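Local atomic coordinates of Abbfa_003403 (Acinetobacter baumannii, PDB entry 4ZXH), a protein that probably assembles and releases a peptide-type product as a nonribosomal peptide synthetase with condensation, adenylation, peptidyl carrier and thioesterase domains. Residues T254-V259 and I356-E361; V259-Y264 and Q315-V320; I301-D306 and E322-S327; T404-G409 and V418-T423. One frame throughout, in Å; residues are numbered along the deposited sequence.

Contact 1 of 4, residues T254-V259 and I356-E361; sequences TLFGLV and IGMFWE. With PNS (4'-phosphopantetheine), chain B.
T254 OG1 is the best-held side-chain oxygen, gripped by one bond: G257 N points its hydrogen at it over 3.2 Å with an N-H...O angle of 153°. T254 is thus the N-cap of the helix that starts at L255; no hydrogen bond crosses to strand 356-360, and the rest of the contact is apolar and aromatic. W360, with CG anti to its backbone N (chi1 179°), reaches over the first turn of the helix. The far end of its indole meets L255, whose CD2 lies 3.6 Å from W360 CH2, while V259 CG2 approaches W360 CZ3 obliquely. F256 CA lies over one face of the indole, toward its rim. The F256 side chain slides past W360 in the opposite direction, so F256 CD1 meets W360 CB at 3.3 Å, and its ring stands oblique to the five-membered ring of W360, the planes at 67°. M358, fully extended, brings CE to 3.5 Å from F256 CE1 and 3.9 Å from V259 CG1; its SD sits obliquely to the F256 ring, a Met-aromatic contact. F359, between M358 and W360, points away from the helix, and its ring edge, at CE1, lies 3.3 Å from S44 of the phosphopantetheine. The helix thus packs on one face of an edge strand whose other face, through F359, lines the 4'-phosphopantetheine pocket of the condensation domain.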
loop_
_atom_site.group_PDB
_atom_site.type_symbol
_atom_site.label_atom_id
_atom_site.label_comp_id
_atom_site.label_asym_id
_atom_site.label_seq_id
_atom_site.Cartn_x
_atom_site.Cartn_y
_atom_site.Cartn_z
ATOM N N THR A 254 -27.302 22.993 13.044
ATOM C CA THR A 254 -26.872 24.027 12.116
ATOM C C THR A 254 -26.888 23.480 10.696
ATOM O O THR A 254 -26.934 22.263 10.491
ATOM C CB THR A 254 -25.454 24.529 12.453
ATOM O OG1 THR A 254 -24.525 23.427 12.431
ATOM C CG2 THR A 254 -25.445 25.165 13.830
ATOM N N LEU A 255 -26.838 24.370 9.717
ATOM C CA LEU A 255 -26.783 23.944 8.326
ATOM C C LEU A 255 -25.516 23.125 8.056
ATOM O O LEU A 255 -25.543 22.141 7.306
ATOM C CB LEU A 255 -26.846 25.158 7.399
ATOM C CG LEU A 255 -26.780 24.874 5.902
ATOM C CD1 LEU A 255 -27.872 23.882 5.477
ATOM C CD2 LEU A 255 -26.892 26.181 5.139
ATOM N N PHE A 256 -24.410 23.533 8.679
ATOM C CA PHE A 256 -23.155 22.807 8.560
ATOM C C PHE A 256 -23.337 21.393 9.041
ATOM O O PHE A 256 -22.881 20.443 8.400
ATOM C CB PHE A 256 -22.040 23.470 9.360
ATOM C CG PHE A 256 -20.827 22.594 9.525
ATOM C CD1 PHE A 256 -20.037 22.271 8.433
ATOM C CD2 PHE A 256 -20.483 22.081 10.760
ATOM C CE1 PHE A 256 -18.935 21.452 8.562
ATOM C CE2 PHE A 256 -19.371 21.267 10.896
ATOM C CZ PHE A 256 -18.598 20.953 9.790
ATOM N N GLY A 257 -24.010 21.258 10.180
ATOM C CA GLY A 257 -24.264 19.954 10.761
ATOM C C GLY A 257 -25.114 19.096 9.848
ATOM O O GLY A 257 -24.910 17.892 9.743
ATOM N N LEU A 258 -26.072 19.717 9.172
ATOM C CA LEU A 258 -26.986 18.963 8.330
ATOM C C LEU A 258 -26.246 18.354 7.156
ATOM O O LEU A 258 -26.418 17.183 6.837
ATOM C CB LEU A 258 -28.117 19.861 7.835
ATOM C CG LEU A 258 -29.275 19.217 7.076
ATOM C CD1 LEU A 258 -29.854 18.068 7.864
ATOM C CD2 LEU A 258 -30.342 20.260 6.803
ATOM N N VAL A 259 -25.410 19.157 6.514
ATOM C CA VAL A 259 -24.730 18.708 5.320
ATOM C C VAL A 259 -23.678 17.680 5.696
ATOM O O VAL A 259 -23.400 16.749 4.942
ATOM C CB VAL A 259 -24.096 19.898 4.569
ATOM C CG1 VAL A 259 -23.238 19.426 3.394
ATOM C CG2 VAL A 259 -25.184 20.865 4.106
ATOM N N ILE A 356 -10.883 11.667 4.531
ATOM C CA ILE A 356 -12.056 12.323 3.988
ATOM C C ILE A 356 -12.225 13.621 4.749
ATOM O O ILE A 356 -12.076 13.635 5.973
ATOM C CB ILE A 356 -13.347 11.474 4.147
ATOM C CG1 ILE A 356 -13.104 10.014 3.774
ATOM C CG2 ILE A 356 -14.509 12.082 3.340
ATOM C CD1 ILE A 356 -12.672 9.824 2.367
ATOM N N GLY A 357 -12.550 14.705 4.053
ATOM C CA GLY A 357 -12.702 15.978 4.736
ATOM C C GLY A 357 -13.935 16.749 4.322
ATOM O O GLY A 357 -14.511 16.525 3.255
ATOM N N MET A 358 -14.353 17.658 5.189
ATOM C CA MET A 358 -15.372 18.605 4.826
ATOM C C MET A 358 -15.093 19.978 5.424
ATOM O O MET A 358 -14.988 20.112 6.649
ATOM C CB MET A 358 -16.737 18.128 5.268
ATOM C CG MET A 358 -17.735 19.255 5.160
ATOM S SD MET A 358 -19.409 18.771 5.462
ATOM C CE MET A 358 -20.149 20.389 5.505
ATOM N N PHE A 359 -14.974 20.986 4.554
ATOM C CA PHE A 359 -14.702 22.361 4.981
ATOM C C PHE A 359 -15.962 23.135 4.764
ATOM O O PHE A 359 -16.592 23.005 3.716
ATOM C CB PHE A 359 -13.571 23.066 4.187
ATOM C CG PHE A 359 -12.300 22.275 4.035
ATOM C CD1 PHE A 359 -12.007 21.202 4.853
ATOM C CD2 PHE A 359 -11.383 22.631 3.060
ATOM C CE1 PHE A 359 -10.829 20.478 4.691
ATOM C CE2 PHE A 359 -10.193 21.916 2.893
ATOM C CZ PHE A 359 -9.916 20.837 3.717
ATOM N N TRP A 360 -16.323 23.969 5.720
ATOM C CA TRP A 360 -17.439 24.871 5.500
ATOM C C TRP A 360 -16.978 26.272 5.814
ATOM O O TRP A 360 -16.960 26.672 6.976
ATOM C CB TRP A 360 -18.634 24.495 6.366
ATOM C CG TRP A 360 -19.792 25.404 6.206
ATOM C CD1 TRP A 360 -19.920 26.662 6.712
ATOM C CD2 TRP A 360 -21.002 25.127 5.507
ATOM N NE1 TRP A 360 -21.133 27.189 6.360
ATOM C CE2 TRP A 360 -21.819 26.263 5.616
ATOM C CE3 TRP A 360 -21.481 24.026 4.800
ATOM C CZ2 TRP A 360 -23.079 26.335 5.042
ATOM C CZ3 TRP A 360 -22.729 24.097 4.230
ATOM C CH2 TRP A 360 -23.514 25.241 4.351
ATOM N N GLU A 361 -16.594 27.026 4.796
ATOM C CA GLU A 361 -16.014 28.319 5.085
ATOM C C GLU A 361 -16.833 29.481 4.559
ATOM O O GLU A 361 -17.148 29.542 3.372
ATOM C CB GLU A 361 -14.600 28.400 4.537
ATOM C CG GLU A 361 -13.819 29.532 5.159
ATOM C CD GLU A 361 -12.334 29.265 5.185
ATOM O OE1 GLU A 361 -11.889 28.266 4.569
ATOM O OE2 GLU A 361 -11.618 30.053 5.842
HETATM O O23 PNS B . 2.886 11.117 11.055
HETATM P P24 PNS B . 3.273 12.247 11.971
HETATM O O25 PNS B . 3.414 11.961 13.441
HETATM O O27 PNS B . 2.110 13.350 11.790
HETATM C C28 PNS B . 1.783 13.851 10.498
HETATM C C29 PNS B . 0.708 14.914 10.642
HETATM C C30 PNS B . 1.294 15.971 11.580
HETATM C C31 PNS B . -0.548 14.285 11.248
HETATM C C32 PNS B . 0.359 15.479 9.257
HETATM O O33 PNS B . 0.212 14.362 8.365
HETATM C C34 PNS B . -0.898 16.327 9.320
HETATM O O35 PNS B . -0.966 17.347 10.003
HETATM N N36 PNS B . -1.946 15.951 8.600
HETATM C C37 PNS B . -3.194 16.696 8.596
HETATM C C38 PNS B . -3.462 17.139 7.158
HETATM C C39 PNS B . -4.178 18.455 7.163
HETATM O O40 PNS B . -3.906 19.311 7.993
HETATM N N41 PNS B . -5.093 18.574 6.212
HETATM C C42 PNS B . -5.949 19.703 5.937
HETATM C C43 PNS B . -6.963 19.095 4.990
HETATM S S44 PNS B . -8.411 18.653 5.960
#

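Contact 2 of 4, residues V259-Y264 and Q315-V320; sequences VLSGFY and QFTQQV
Two torsions set up the crossing: S261 carries OG anti to its carbonyl carbon (chi1 -69°), whereas F316 carries CG anti to its backbone N (chi1 174°), sending its ring toward the other helix. The helices pass at 111°, axes 9.2 Å apart, nearest where S261 CA and T317 CA are 5.4 Å apart. S261 OG packs against T317 CA at 3.3 Å and V320 CB at 3.5 Å, but its hydrogen-bond partner is G257 O one turn earlier; T317 OG1 likewise bonds back to L313 O. Both hydroxyls therefore lie in the interface without bridging it. The F316 ring meets helix 259-264 with its rim: S261 O lies in the ring plane 3.7 Å from CE2, and Y264 CB, also in plane, is 3.9 Å from CZ. V320 CG2, from the same helix, sits over the rim of one face of that ring, while V320 CG1 reaches L260 CD2 at 3.9 Å. Y264 sends its hydroxyl on to I303 O in strand 302-306. Helices 255-271 and 313-329 thus cross steeply, the first also lying on strands 275-279 and 356-360, the second on 302-306, joining two sheets of the condensation domain.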
loop_
_atom_site.group_PDB
_atom_site.type_symbol
_atom_site.label_atom_id
_atom_site.label_comp_id
_atom_site.label_asym_id
_atom_site.label_seq_id
_atom_site.Cartn_x
_atom_site.Cartn_y
_atom_site.Cartn_z
ATOM N N VAL A 259 -25.410 19.157 6.514
ATOM C CA VAL A 259 -24.730 18.708 5.320
ATOM C C VAL A 259 -23.678 17.680 5.696
ATOM O O VAL A 259 -23.400 16.749 4.942
ATOM C CB VAL A 259 -24.096 19.898 4.569
ATOM C CG1 VAL A 259 -23.238 19.426 3.394
ATOM C CG2 VAL A 259 -25.184 20.865 4.106
ATOM N N LEU A 260 -23.093 17.831 6.875
ATOM C CA LEU A 260 -22.104 16.851 7.319
ATOM C C LEU A 260 -22.799 15.503 7.490
ATOM O O LEU A 260 -22.297 14.481 7.026
ATOM C CB LEU A 260 -21.431 17.295 8.617
ATOM C CG LEU A 260 -20.442 16.301 9.226
ATOM C CD1 LEU A 260 -19.320 16.060 8.254
ATOM C CD2 LEU A 260 -19.907 16.787 10.561
ATOM N N SER A 261 -23.970 15.515 8.128
ATOM C CA SER A 261 -24.799 14.315 8.259
ATOM C C SER A 261 -25.059 13.660 6.907
ATOM O O SER A 261 -24.903 12.445 6.754
ATOM C CB SER A 261 -26.127 14.646 8.927
ATOM O OG SER A 261 -25.913 14.991 10.280
ATOM N N GLY A 262 -25.453 14.473 5.931
ATOM C CA GLY A 262 -25.617 14.010 4.568
ATOM C C GLY A 262 -24.363 13.336 4.031
ATOM O O GLY A 262 -24.454 12.321 3.346
ATOM N N PHE A 263 -23.194 13.880 4.361
ATOM C CA PHE A 263 -21.939 13.351 3.837
ATOM C C PHE A 263 -21.626 11.960 4.393
ATOM O O PHE A 263 -21.280 11.060 3.631
ATOM C CB PHE A 263 -20.786 14.311 4.131
ATOM C CG PHE A 263 -19.618 14.156 3.202
ATOM C CD1 PHE A 263 -19.786 13.576 1.952
ATOM C CD2 PHE A 263 -18.361 14.618 3.558
ATOM C CE1 PHE A 263 -18.729 13.433 1.089
ATOM C CE2 PHE A 263 -17.291 14.485 2.685
ATOM C CZ PHE A 263 -17.475 13.884 1.452
ATOM N N TYR A 264 -21.748 11.782 5.709
ATOM C CA TYR A 264 -21.617 10.454 6.318
ATOM C C TYR A 264 -22.576 9.445 5.674
ATOM O O TYR A 264 -22.173 8.350 5.285
ATOM C CB TYR A 264 -21.902 10.504 7.818
ATOM C CG TYR A 264 -20.803 11.058 8.688
ATOM C CD1 TYR A 264 -19.625 10.362 8.883
ATOM C CD2 TYR A 264 -20.972 12.258 9.356
ATOM C CE1 TYR A 264 -18.639 10.856 9.693
ATOM C CE2 TYR A 264 -19.987 12.766 10.163
ATOM C CZ TYR A 264 -18.824 12.067 10.327
ATOM O OH TYR A 264 -17.844 12.580 11.142
ATOM N N GLN A 315 -33.011 11.538 13.800
ATOM C CA GLN A 315 -32.251 11.038 14.925
ATOM C C GLN A 315 -30.747 11.098 14.665
ATOM O O GLN A 315 -29.996 11.651 15.464
ATOM C CB GLN A 315 -32.688 9.611 15.247
ATOM C CG GLN A 315 -34.123 9.518 15.746
ATOM C CD GLN A 315 -34.557 8.088 15.990
ATOM O OE1 GLN A 315 -34.094 7.162 15.318
ATOM N NE2 GLN A 315 -35.443 7.896 16.965
ATOM N N PHE A 316 -30.320 10.559 13.530
ATOM C CA PHE A 316 -28.903 10.529 13.182
ATOM C C PHE A 316 -28.293 11.923 12.979
ATOM O O PHE A 316 -27.161 12.175 13.393
ATOM C CB PHE A 316 -28.693 9.691 11.924
ATOM C CG PHE A 316 -27.291 9.732 11.410
ATOM C CD1 PHE A 316 -26.290 9.015 12.046
ATOM C CD2 PHE A 316 -26.966 10.496 10.299
ATOM C CE1 PHE A 316 -24.995 9.059 11.591
ATOM C CE2 PHE A 316 -25.667 10.539 9.835
ATOM C CZ PHE A 316 -24.677 9.822 10.484
ATOM N N THR A 317 -29.021 12.823 12.327
ATOM C CA THR A 317 -28.546 14.197 12.185
ATOM C C THR A 317 -28.309 14.821 13.562
ATOM O O THR A 317 -27.296 15.489 13.780
ATOM C CB THR A 317 -29.533 15.075 11.405
ATOM O OG1 THR A 317 -29.764 14.514 10.108
ATOM C CG2 THR A 317 -28.961 16.450 11.238
ATOM N N GLN A 318 -29.233 14.584 14.494
ATOM C CA GLN A 318 -29.073 15.072 15.866
ATOM C C GLN A 318 -27.848 14.428 16.537
ATOM O O GLN A 318 -27.105 15.088 17.271
ATOM C CB GLN A 318 -30.345 14.814 16.687
ATOM C CG GLN A 318 -31.566 15.608 16.194
ATOM C CD GLN A 318 -32.801 15.432 17.074
ATOM O OE1 GLN A 318 -33.211 14.310 17.387
ATOM N NE2 GLN A 318 -33.405 16.547 17.463
ATOM N N GLN A 319 -27.636 13.145 16.260
ATOM C CA GLN A 319 -26.493 12.395 16.785
ATOM C C GLN A 319 -25.171 13.049 16.357
ATOM O O GLN A 319 -24.221 13.140 17.142
ATOM C CB GLN A 319 -26.588 10.933 16.314
ATOM C CG GLN A 319 -25.466 9.988 16.721
ATOM C CD GLN A 319 -25.829 8.508 16.474
ATOM O OE1 GLN A 319 -27.020 8.141 16.441
ATOM N NE2 GLN A 319 -24.802 7.661 16.285
ATOM N N VAL A 320 -25.124 13.537 15.120
ATOM C CA VAL A 320 -23.905 14.140 14.596
ATOM C C VAL A 320 -23.704 15.514 15.213
ATOM O O VAL A 320 -22.606 15.856 15.651
ATOM C CB VAL A 320 -23.939 14.251 13.051
ATOM C CG1 VAL A 320 -22.850 15.175 12.549
ATOM C CG2 VAL A 320 -23.816 12.867 12.411
#

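Contact 3 of 4, residues I301-D306 and E322-S327; sequences IAIHMD and EQLRQS
Strand 302-306 and helix 322-327 run roughly antiparallel, at 146° with axes 9.6 Å apart, and come nearest where I303 faces L324. Q323 makes the single hydrogen bond across. Its chain is extended, with CG anti to the backbone N, and brings NE2 to 2.6 Å from H304 O at an N-H...O angle of 159°. The acceptor lies in the amide plane of Q323, but NE2 stands 50° above the carbonyl plane of H304. While that backbone oxygen looks to the helix, the imidazole turns away and bonds A205 O through ND1. M305, bent at chi2 and chi3, curls its SD to 3.5 Å from Q323 OE1, so the amide is bordered by sulfur on one end and bonded at the other. I303 passes alongside the Q323 chain and puts CD1 3.5 Å from S327 OG. That hydroxyl donates to Q323 O at 2.7 Å, and the same oxygen also accepts S327 N. Away from the strand, R325 grips the E322 carboxylate side-on through NE and NH2, the latter 2.8 Å from OE2. Helix 313-329 thus packs on strand 302-306 of a two-stranded antiparallel condensation-domain sheet, a glutamine amide bonded to the strand backbone.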
loop_
_atom_site.group_PDB
_atom_site.type_symbol
_atom_site.label_atom_id
_atom_site.label_comp_id
_atom_site.label_asym_id
_atom_site.label_seq_id
_atom_site.Cartn_x
_atom_site.Cartn_y
_atom_site.Cartn_z
ATOM N N ILE A 301 -9.874 18.667 13.015
ATOM C CA ILE A 301 -10.357 17.654 13.949
ATOM C C ILE A 301 -10.971 16.480 13.198
ATOM O O ILE A 301 -11.595 16.668 12.153
ATOM C CB ILE A 301 -11.397 18.199 14.957
ATOM C CG1 ILE A 301 -12.606 18.780 14.236
ATOM C CG2 ILE A 301 -10.768 19.195 15.907
ATOM C CD1 ILE A 301 -13.643 19.378 15.195
ATOM N N ALA A 302 -10.785 15.272 13.737
ATOM C CA ALA A 302 -11.361 14.062 13.152
ATOM C C ALA A 302 -12.620 13.584 13.902
ATOM O O ALA A 302 -12.565 13.231 15.085
ATOM C CB ALA A 302 -10.320 12.950 13.114
ATOM N N ILE A 303 -13.754 13.574 13.204
ATOM C CA ILE A 303 -14.996 13.086 13.788
ATOM C C ILE A 303 -15.265 11.657 13.341
ATOM O O ILE A 303 -15.563 11.404 12.169
ATOM C CB ILE A 303 -16.196 13.951 13.399
ATOM C CG1 ILE A 303 -15.915 15.433 13.650
ATOM C CG2 ILE A 303 -17.411 13.497 14.147
ATOM C CD1 ILE A 303 -15.503 15.719 15.048
ATOM N N HIS A 304 -15.150 10.720 14.274
ATOM C CA HIS A 304 -15.415 9.317 13.977
ATOM C C HIS A 304 -16.831 8.978 14.435
ATOM O O HIS A 304 -17.123 9.020 15.633
ATOM C CB HIS A 304 -14.363 8.430 14.653
ATOM C CG HIS A 304 -14.694 6.970 14.655
ATOM N ND1 HIS A 304 -14.276 6.121 15.658
ATOM C CD2 HIS A 304 -15.394 6.207 13.782
ATOM C CE1 HIS A 304 -14.712 4.899 15.407
ATOM N NE2 HIS A 304 -15.394 4.923 14.276
ATOM N N MET A 305 -17.706 8.678 13.473
ATOM C CA MET A 305 -19.107 8.327 13.736
ATOM C C MET A 305 -19.317 6.829 13.613
ATOM O O MET A 305 -18.837 6.205 12.673
ATOM C CB MET A 305 -20.065 9.025 12.755
ATOM C CG MET A 305 -20.195 10.548 12.870
ATOM S SD MET A 305 -21.061 11.113 14.330
ATOM C CE MET A 305 -22.480 10.013 14.302
ATOM N N ASP A 306 -20.053 6.248 14.547
ATOM C CA ASP A 306 -20.511 4.886 14.350
ATOM C C ASP A 306 -21.933 4.965 13.828
ATOM O O ASP A 306 -22.853 5.235 14.592
ATOM C CB ASP A 306 -20.433 4.079 15.644
ATOM C CG ASP A 306 -20.574 2.584 15.410
ATOM O OD1 ASP A 306 -20.984 2.189 14.298
ATOM O OD2 ASP A 306 -20.263 1.801 16.330
ATOM N N GLU A 322 -24.581 16.517 18.004
ATOM C CA GLU A 322 -24.142 16.343 19.384
ATOM C C GLU A 322 -22.669 15.903 19.471
ATOM O O GLU A 322 -21.930 16.381 20.329
ATOM C CB GLU A 322 -25.047 15.340 20.118
ATOM C CG GLU A 322 -24.666 15.063 21.585
ATOM C CD GLU A 322 -24.776 16.287 22.513
ATOM O OE1 GLU A 322 -25.219 17.376 22.070
ATOM O OE2 GLU A 322 -24.421 16.147 23.706
ATOM N N GLN A 323 -22.224 15.006 18.597
ATOM C CA GLN A 323 -20.828 14.604 18.677
ATOM C C GLN A 323 -19.955 15.736 18.159
ATOM O O GLN A 323 -18.810 15.893 18.571
ATOM C CB GLN A 323 -20.566 13.309 17.906
ATOM C CG GLN A 323 -19.188 12.754 18.159
ATOM C CD GLN A 323 -19.021 11.366 17.608
ATOM O OE1 GLN A 323 -19.954 10.558 17.644
ATOM N NE2 GLN A 323 -17.823 11.072 17.084
ATOM N N LEU A 324 -20.508 16.542 17.264
ATOM C CA LEU A 324 -19.816 17.731 16.804
ATOM C C LEU A 324 -19.680 18.739 17.965
ATOM O O LEU A 324 -18.589 19.280 18.204
ATOM C CB LEU A 324 -20.560 18.339 15.619
ATOM C CG LEU A 324 -19.845 19.450 14.862
ATOM C CD1 LEU A 324 -18.636 18.905 14.142
ATOM C CD2 LEU A 324 -20.789 20.141 13.892
ATOM N N ARG A 325 -20.769 18.964 18.703
ATOM C CA ARG A 325 -20.756 19.927 19.810
ATOM C C ARG A 325 -19.729 19.546 20.868
ATOM O O ARG A 325 -18.963 20.394 21.331
ATOM C CB ARG A 325 -22.139 20.060 20.466
ATOM C CG ARG A 325 -22.142 20.963 21.706
ATOM C CD ARG A 325 -23.532 21.174 22.307
ATOM N NE ARG A 325 -24.027 19.996 23.015
ATOM C CZ ARG A 325 -23.893 19.794 24.324
ATOM N NH1 ARG A 325 -23.275 20.695 25.080
ATOM N NH2 ARG A 325 -24.380 18.690 24.881
ATOM N N GLN A 326 -19.722 18.274 21.252
ATOM C CA GLN A 326 -18.768 17.788 22.244
ATOM C C GLN A 326 -17.341 17.943 21.718
ATOM O O GLN A 326 -16.454 18.390 22.444
ATOM C CB GLN A 326 -19.050 16.324 22.622
ATOM C CG GLN A 326 -20.371 16.116 23.347
ATOM C CD GLN A 326 -20.428 16.818 24.696
ATOM O OE1 GLN A 326 -19.506 16.708 25.506
ATOM N NE2 GLN A 326 -21.508 17.559 24.935
ATOM N N SER A 327 -17.135 17.597 20.450
ATOM C CA SER A 327 -15.804 17.618 19.868
ATOM C C SER A 327 -15.246 19.047 19.802
ATOM O O SER A 327 -14.042 19.246 19.961
ATOM C CB SER A 327 -15.815 16.983 18.474
ATOM O OG SER A 327 -16.109 15.594 18.525
#

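Contact 4 of 4, residues T404-G409 and V418-T423; sequences TLEMGG and VLKYNT
Strands 404-409 and 418-422 belong to the two arms, 403-411 and 414-422, of a beta hairpin within a four-stranded mixed sheet of the condensation domain. Backbone bonding comes as two antiparallel hydrogen-bonded pairs flanking the non-hydrogen-bonded pair L405-L419. In the first pair, T404 N reaches K420 O and K420 N reaches T404 O, each at 2.8 Å; the N-H of T404 arrives from above the K420 carbonyl plane, whereas K420 N lies in the plane of its acceptor. In the second, E406 N meets V418 O at 2.9 Å and V418 N meets E406 O at 2.8 Å, both in the carbonyl plane. Apolar contact is light: L405 and L419 share one face, their CD1 atoms 4.4 Å apart, and both lean on helix 428-447. T404, E406, V418 and K420 occupy the other face, where F359 of the neighbouring strand packs on T404 and E406. Charge pairing links the two hydrogen-bonded pairs diagonally across that face. E406 and K420, both extended beyond CG, cross obliquely to form a salt bridge. K420 NZ also bonds the backbone oxygens of Q396 and Q397, and it meets E406 OE2 at 2.8 Å from 31° above the carboxylate plane.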
loop_
_atom_site.group_PDB
_atom_site.type_symbol
_atom_site.label_atom_id
_atom_site.label_comp_id
_atom_site.label_asym_id
_atom_site.label_seq_id
_atom_site.Cartn_x
_atom_site.Cartn_y
_atom_site.Cartn_z
ATOM N N THR A 404 -12.403 15.696 -0.511
ATOM C CA THR A 404 -12.803 16.812 0.328
ATOM C C THR A 404 -14.049 17.500 -0.233
ATOM O O THR A 404 -14.070 17.922 -1.385
ATOM C CB THR A 404 -11.694 17.882 0.473
ATOM O OG1 THR A 404 -10.515 17.310 1.045
ATOM C CG2 THR A 404 -12.176 19.008 1.364
ATOM N N LEU A 405 -15.074 17.624 0.598
ATOM C CA LEU A 405 -16.256 18.409 0.270
ATOM C C LEU A 405 -16.110 19.849 0.781
ATOM O O LEU A 405 -15.942 20.073 1.981
ATOM C CB LEU A 405 -17.502 17.756 0.873
ATOM C CG LEU A 405 -18.835 18.429 0.603
ATOM C CD1 LEU A 405 -19.088 18.369 -0.887
ATOM C CD2 LEU A 405 -19.926 17.712 1.364
ATOM N N GLU A 406 -16.172 20.823 -0.121
ATOM C CA GLU A 406 -16.079 22.229 0.276
ATOM C C GLU A 406 -17.390 22.968 0.015
ATOM O O GLU A 406 -17.856 23.034 -1.120
ATOM C CB GLU A 406 -14.932 22.919 -0.462
ATOM C CG GLU A 406 -13.608 22.219 -0.301
ATOM C CD GLU A 406 -12.445 23.008 -0.877
ATOM O OE1 GLU A 406 -12.695 23.993 -1.616
ATOM O OE2 GLU A 406 -11.277 22.630 -0.595
ATOM N N MET A 407 -17.984 23.513 1.070
ATOM C CA MET A 407 -19.262 24.216 0.960
ATOM C C MET A 407 -19.189 25.593 1.603
ATOM O O MET A 407 -18.137 26.005 2.092
ATOM C CB MET A 407 -20.376 23.416 1.628
ATOM C CG MET A 407 -20.530 21.990 1.165
ATOM S SD MET A 407 -21.794 21.782 -0.096
ATOM C CE MET A 407 -23.216 22.513 0.700
ATOM N N GLY A 408 -20.319 26.294 1.613
ATOM C CA GLY A 408 -20.436 27.536 2.358
ATOM C C GLY A 408 -20.946 28.713 1.550
ATOM O O GLY A 408 -21.638 29.586 2.075
ATOM N N GLY A 409 -20.593 28.750 0.272
ATOM C CA GLY A 409 -21.045 29.819 -0.599
ATOM C C GLY A 409 -22.443 29.597 -1.159
ATOM O O GLY A 409 -22.965 28.471 -1.140
ATOM N N VAL A 418 -17.809 22.403 -3.892
ATOM C CA VAL A 418 -16.699 21.872 -4.661
ATOM C C VAL A 418 -16.318 20.526 -4.102
ATOM O O VAL A 418 -15.931 20.442 -2.944
ATOM C CB VAL A 418 -15.450 22.779 -4.617
ATOM C CG1 VAL A 418 -14.426 22.332 -5.677
ATOM C CG2 VAL A 418 -15.826 24.211 -4.839
ATOM N N LEU A 419 -16.426 19.477 -4.912
ATOM C CA LEU A 419 -15.903 18.174 -4.521
ATOM C C LEU A 419 -14.472 18.037 -5.028
ATOM O O LEU A 419 -14.223 17.998 -6.232
ATOM C CB LEU A 419 -16.764 17.020 -5.052
ATOM C CG LEU A 419 -16.297 15.637 -4.540
ATOM C CD1 LEU A 419 -16.595 15.426 -3.069
ATOM C CD2 LEU A 419 -16.896 14.515 -5.344
ATOM N N LYS A 420 -13.530 17.985 -4.101
ATOM C CA LYS A 420 -12.134 17.746 -4.448
ATOM C C LYS A 420 -11.832 16.287 -4.264
ATOM O O LYS A 420 -12.234 15.694 -3.259
ATOM C CB LYS A 420 -11.214 18.594 -3.587
ATOM C CG LYS A 420 -11.408 20.075 -3.867
ATOM C CD LYS A 420 -10.289 20.817 -3.280
ATOM C CE LYS A 420 -10.419 22.271 -3.496
ATOM N NZ LYS A 420 -9.389 22.914 -2.636
ATOM N N TYR A 421 -11.135 15.705 -5.236
ATOM C CA TYR A 421 -10.864 14.270 -5.239
ATOM C C TYR A 421 -9.477 13.965 -5.774
ATOM O O TYR A 421 -8.983 14.622 -6.696
ATOM C CB TYR A 421 -11.914 13.527 -6.064
ATOM C CG TYR A 421 -11.925 13.875 -7.536
ATOM C CD1 TYR A 421 -12.561 15.026 -8.002
ATOM C CD2 TYR A 421 -11.317 13.049 -8.468
ATOM C CE1 TYR A 421 -12.571 15.349 -9.369
ATOM C CE2 TYR A 421 -11.331 13.358 -9.832
ATOM C CZ TYR A 421 -11.955 14.501 -10.278
ATOM O OH TYR A 421 -11.954 14.792 -11.634
ATOM N N ASN A 422 -8.857 12.954 -5.183
ATOM C CA ASN A 422 -7.523 12.500 -5.556
ATOM C C ASN A 422 -7.571 11.713 -6.873
ATOM O O ASN A 422 -8.189 10.647 -6.927
ATOM C CB ASN A 422 -6.978 11.654 -4.403
ATOM C CG ASN A 422 -5.555 11.196 -4.608
ATOM O OD1 ASN A 422 -5.132 10.854 -5.719
ATOM N ND2 ASN A 422 -4.805 11.153 -3.513
ATOM N N THR A 423 -6.919 12.217 -7.921
ATOM C CA THR A 423 -7.004 11.603 -9.254
ATOM C C THR A 423 -6.165 10.325 -9.448
ATOM O O THR A 423 -6.120 9.765 -10.548
ATOM C CB THR A 423 -6.586 12.591 -10.360
ATOM O OG1 THR A 423 -5.250 13.052 -10.122
ATOM C CG2 THR A 423 -7.508 13.751 -10.391
#

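How the contacts relate
All four contacts lie in the condensation domain. Contacts 2, 3 and 4 are buried, while contact 1 is only partly so. Helix 255-271 serves contacts 1 and 2, which share V259, and helix 313-329 serves contacts 2 and 3; contacts 1 and 4 meet in one sheet, where G357 and F359 bond to L405. Chemistry follows place: contact 1 (helix on strand) and contact 2 (helix on helix) have no hydrogen bond across them, the first apolar and aromatic, the second also packing a serine hydroxyl; contact 3 adds one side-chain-to-backbone bond, and contact 4 has a ladder of backbone bonds plus a salt bridge. Contacts 3 and 4 do not touch, whereas F256 of contact 1 packs on L324 of contact 3.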